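Local coordinates for protein phenolic acid decarboxylase (Sedimentibacter hydroxybenzoicus, PDB 7AE5) that catalyses the reversible, non-oxidative decarboxylation of 4-hydroxybenzoate and 3,4-dihydroxybenzoate under anaerobic conditions, with prenylated FMN and manganese as cofactors, at residues 386-391 / 440-445. Sequence-based numbering, arbitrary orientation.
Sequences IVVDEF and IDATTP. With RB (rubidium ion), chain Q.
Ile-386 and Ile-440 lie side by side on one face of the sheet, in a parallel strand pair; CG1 of Ile-386 meets CD1 of Ile-440 at 4.1 Å, and Leu-404 of helix 397-407 packs on both. Branched aliphatic residues suit this tightly packed, buried side. Val-387 N donates to Ile-440 O at 3.0 Å, the bond nearly straight at 164°. On the opposite face, Val-387 holds CG1 anti to its backbone N (chi1 -171°), and this methyl touches Thr-443 CG2 at 3.8 Å; Ala-365 of helix 364-372 packs on both residues. Ala-442 points its CB at the neighbouring strand, 4.1 Å from both Ile-386 CG2 and Val-388 CG1, and its small size suits so close an approach.

Past Val-388 the contact turns polar and watery. Asp-389 OD2 takes Thr-444 OG1 at 2.9 Å on its syn side, 29° out of the carboxylate plane, and accepts Thr-444 N at 3.2 Å through its syn lone pair. One water links Asp-389 N and OD2 to Ala-442 O; another joins OD1 to Thr-444 O. An alanine at Asp-389 would probably leave Thr-444 N and OG1 without their carboxylate acceptor and both bridging waters short of one partner.

Asp-441 suits the turn because its OD1 accepts from Thr-443 N, met from above the carboxylate plane, while the carbonyls of Asp-441 and Thr-443 bind a rubidium ion that Arg-407 O, Asp-413 OD1 and water also ligate. A parallel strand pair inside the mixed sheet of the UbiD C-terminal domain thus runs on into an Asx turn at a bound rubidium ion.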
ATOM      1  N   ILE C 386       7.387 -16.722   8.420  1.00 33.44           N
ATOM      2  CA  ILE C 386       6.050 -17.186   8.769  1.00 33.77           C
ATOM      3  C   ILE C 386       6.058 -17.588  10.235  1.00 34.34           C
ATOM      4  O   ILE C 386       6.927 -18.353  10.669  1.00 34.53           O
ATOM      5  CB  ILE C 386       5.611 -18.364   7.881  1.00 34.15           C
ATOM      6  CG1 ILE C 386       5.744 -18.001   6.401  1.00 34.14           C
ATOM      7  CG2 ILE C 386       4.186 -18.782   8.214  1.00 34.55           C
ATOM      8  CD1 ILE C 386       5.712 -19.194   5.478  1.00 35.11           C
ATOM      9  N   VAL C 387       5.096 -17.075  10.996  1.00 29.79           N
ATOM     10  CA  VAL C 387       4.954 -17.392  12.413  1.00 30.95           C
ATOM     11  C   VAL C 387       3.671 -18.187  12.602  1.00 31.29           C
ATOM     12  O   VAL C 387       2.599 -17.762  12.158  1.00 31.12           O
ATOM     13  CB  VAL C 387       4.951 -16.127  13.285  1.00 32.06           C
ATOM     14  CG1 VAL C 387       5.017 -16.507  14.753  1.00 33.76           C
ATOM     15  CG2 VAL C 387       6.118 -15.225  12.913  1.00 31.55           C
ATOM     16  N   VAL C 388       3.783 -19.339  13.261  1.00 31.82           N
ATOM     17  CA  VAL C 388       2.654 -20.222  13.509  1.00 31.97           C
ATOM     18  C   VAL C 388       2.540 -20.456  15.013  1.00 33.03           C
ATOM     19  O   VAL C 388       3.433 -20.116  15.790  1.00 33.69           O
ATOM     20  CB  VAL C 388       2.782 -21.557  12.753  1.00 31.43           C
ATOM     21  CG1 VAL C 388       2.881 -21.312  11.250  1.00 30.80           C
ATOM     22  CG2 VAL C 388       3.997 -22.327  13.250  1.00 31.48           C
ATOM     23  N   ASP C 389       1.419 -21.054  15.415  1.00 40.87           N
ATOM     24  CA  ASP C 389       1.148 -21.260  16.828  1.00 41.86           C
ATOM     25  C   ASP C 389       2.019 -22.381  17.394  1.00 41.72           C
ATOM     26  O   ASP C 389       2.732 -23.087  16.675  1.00 40.91           O
ATOM     27  CB  ASP C 389      -0.329 -21.577  17.058  1.00 42.13           C
ATOM     28  CG  ASP C 389      -1.227 -20.384  16.808  1.00 42.53           C
ATOM     29  OD1 ASP C 389      -0.968 -19.314  17.400  1.00 43.48           O
ATOM     30  OD2 ASP C 389      -2.198 -20.520  16.032  1.00 42.04           O
ATOM     31  N   GLU C 390       1.929 -22.547  18.716  1.00 45.24           N
ATOM     32  CA  GLU C 390       2.822 -23.457  19.425  1.00 45.13           C
ATOM     33  C   GLU C 390       2.566 -24.914  19.061  1.00 44.45           C
ATOM     34  O   GLU C 390       3.495 -25.727  19.086  1.00 43.99           O
ATOM     35  CB  GLU C 390       2.681 -23.245  20.934  1.00 46.19           C
ATOM     36  CG  GLU C 390       1.329 -23.655  21.505  1.00 46.73           C
ATOM     37  CD  GLU C 390       0.313 -22.523  21.494  1.00 47.49           C
ATOM     38  OE1 GLU C 390       0.554 -21.507  20.805  1.00 47.36           O
ATOM     39  OE2 GLU C 390      -0.730 -22.653  22.172  1.00 48.26           O
ATOM     40  N   PHE C 391       1.330 -25.262  18.714  1.00 43.88           N
ATOM     41  CA  PHE C 391       0.986 -26.645  18.414  1.00 43.51           C
ATOM     42  C   PHE C 391       1.252 -27.028  16.964  1.00 42.69           C
ATOM     43  O   PHE C 391       1.130 -28.208  16.620  1.00 42.49           O
ATOM     44  CB  PHE C 391      -0.489 -26.911  18.747  1.00 44.01           C
ATOM     45  CG  PHE C 391      -1.441 -25.962  18.079  1.00 44.05           C
ATOM     46  CD1 PHE C 391      -1.771 -24.758  18.677  1.00 44.72           C
ATOM     47  CD2 PHE C 391      -2.001 -26.272  16.851  1.00 43.51           C
ATOM     48  CE1 PHE C 391      -2.645 -23.882  18.064  1.00 44.75           C
ATOM     49  CE2 PHE C 391      -2.873 -25.397  16.232  1.00 43.50           C
ATOM     50  CZ  PHE C 391      -3.190 -24.198  16.838  1.00 44.05           C
ATOM     51  N   ILE C 440       4.599 -12.891   7.780  1.00 31.11           N
ATOM     52  CA  ILE C 440       3.271 -13.490   7.698  1.00 31.00           C
ATOM     53  C   ILE C 440       2.902 -14.000   9.082  1.00 29.70           C
ATOM     54  O   ILE C 440       3.571 -14.892   9.621  1.00 31.20           O
ATOM     55  CB  ILE C 440       3.216 -14.622   6.661  1.00 35.26           C
ATOM     56  CG1 ILE C 440       3.621 -14.102   5.282  1.00 36.55           C
ATOM     57  CG2 ILE C 440       1.823 -15.226   6.602  1.00 34.60           C
ATOM     58  CD1 ILE C 440       3.686 -15.178   4.227  1.00 40.86           C
ATOM     59  N   ASP C 441       1.836 -13.442   9.657  1.00 42.39           N
ATOM     60  CA  ASP C 441       1.386 -13.815  10.996  1.00 41.97           C
ATOM     61  C   ASP C 441       0.262 -14.844  10.873  1.00 43.74           C
ATOM     62  O   ASP C 441      -0.932 -14.530  10.946  1.00 43.43           O
ATOM     63  CB  ASP C 441       0.953 -12.575  11.779  1.00 39.87           C
ATOM     64  CG  ASP C 441       0.321 -12.918  13.116  1.00 40.87           C
ATOM     65  OD1 ASP C 441       0.601 -14.016  13.642  1.00 42.27           O
ATOM     66  OD2 ASP C 441      -0.446 -12.087  13.648  1.00 40.82           O
ATOM     67  N   ALA C 442       0.669 -16.108  10.706  1.00 34.99           N
ATOM     68  CA  ALA C 442      -0.244 -17.243  10.627  1.00 36.92           C
ATOM     69  C   ALA C 442      -0.670 -17.749  11.999  1.00 37.03           C
ATOM     70  O   ALA C 442      -0.939 -18.948  12.156  1.00 38.83           O
ATOM     71  CB  ALA C 442       0.389 -18.378   9.818  1.00 39.84           C
ATOM     72  N   THR C 443      -0.734 -16.875  12.997  1.00 37.11           N
ATOM     73  CA  THR C 443      -1.151 -17.277  14.330  1.00 38.33           C
ATOM     74  C   THR C 443      -2.585 -16.846  14.617  1.00 39.55           C
ATOM     75  O   THR C 443      -3.140 -15.935  13.977  1.00 38.62           O
ATOM     76  CB  THR C 443      -0.217 -16.709  15.404  1.00 37.46           C
ATOM     77  OG1 THR C 443      -0.389 -15.288  15.494  1.00 36.20           O
ATOM     78  CG2 THR C 443       1.231 -17.037  15.080  1.00 36.49           C
ATOM     79  N   THR C 444      -3.171 -17.548  15.594  1.00 31.12           N
ATOM     80  CA  THR C 444      -4.514 -17.273  16.084  1.00 33.64           C
ATOM     81  C   THR C 444      -4.504 -16.016  16.945  1.00 34.38           C
ATOM     82  O   THR C 444      -3.648 -15.887  17.828  1.00 34.41           O
ATOM     83  CB  THR C 444      -5.021 -18.458  16.910  1.00 36.87           C
ATOM     84  OG1 THR C 444      -4.923 -19.666  16.144  1.00 36.31           O
ATOM     85  CG2 THR C 444      -6.458 -18.243  17.343  1.00 39.80           C
ATOM     86  N   PRO C 445      -5.423 -15.078  16.728  1.00 36.23           N
ATOM     87  CA  PRO C 445      -5.444 -13.864  17.553  1.00 37.75           C
ATOM     88  C   PRO C 445      -5.665 -14.185  19.024  1.00 42.35           C
ATOM     89  O   PRO C 445      -6.468 -15.049  19.381  1.00 45.34           O
ATOM     90  CB  PRO C 445      -6.616 -13.062  16.974  1.00 37.91           C
ATOM     91  CG  PRO C 445      -6.785 -13.583  15.580  1.00 34.73           C
ATOM     92  CD  PRO C 445      -6.413 -15.032  15.637  1.00 35.22           C
TER
HETATM   93 RB    RB Q 501      -3.039 -14.266  12.174  1.00 48.64          RB
HETATM   94  O   HOH W   1      -0.804 -21.361  13.665  1.00 28.67           O
HETATM   95  O   HOH W   2      -2.371 -17.833  19.456  1.00 38.97           O
HETATM   96  O   HOH W   3      -2.849 -12.802  14.132  1.00 33.84           O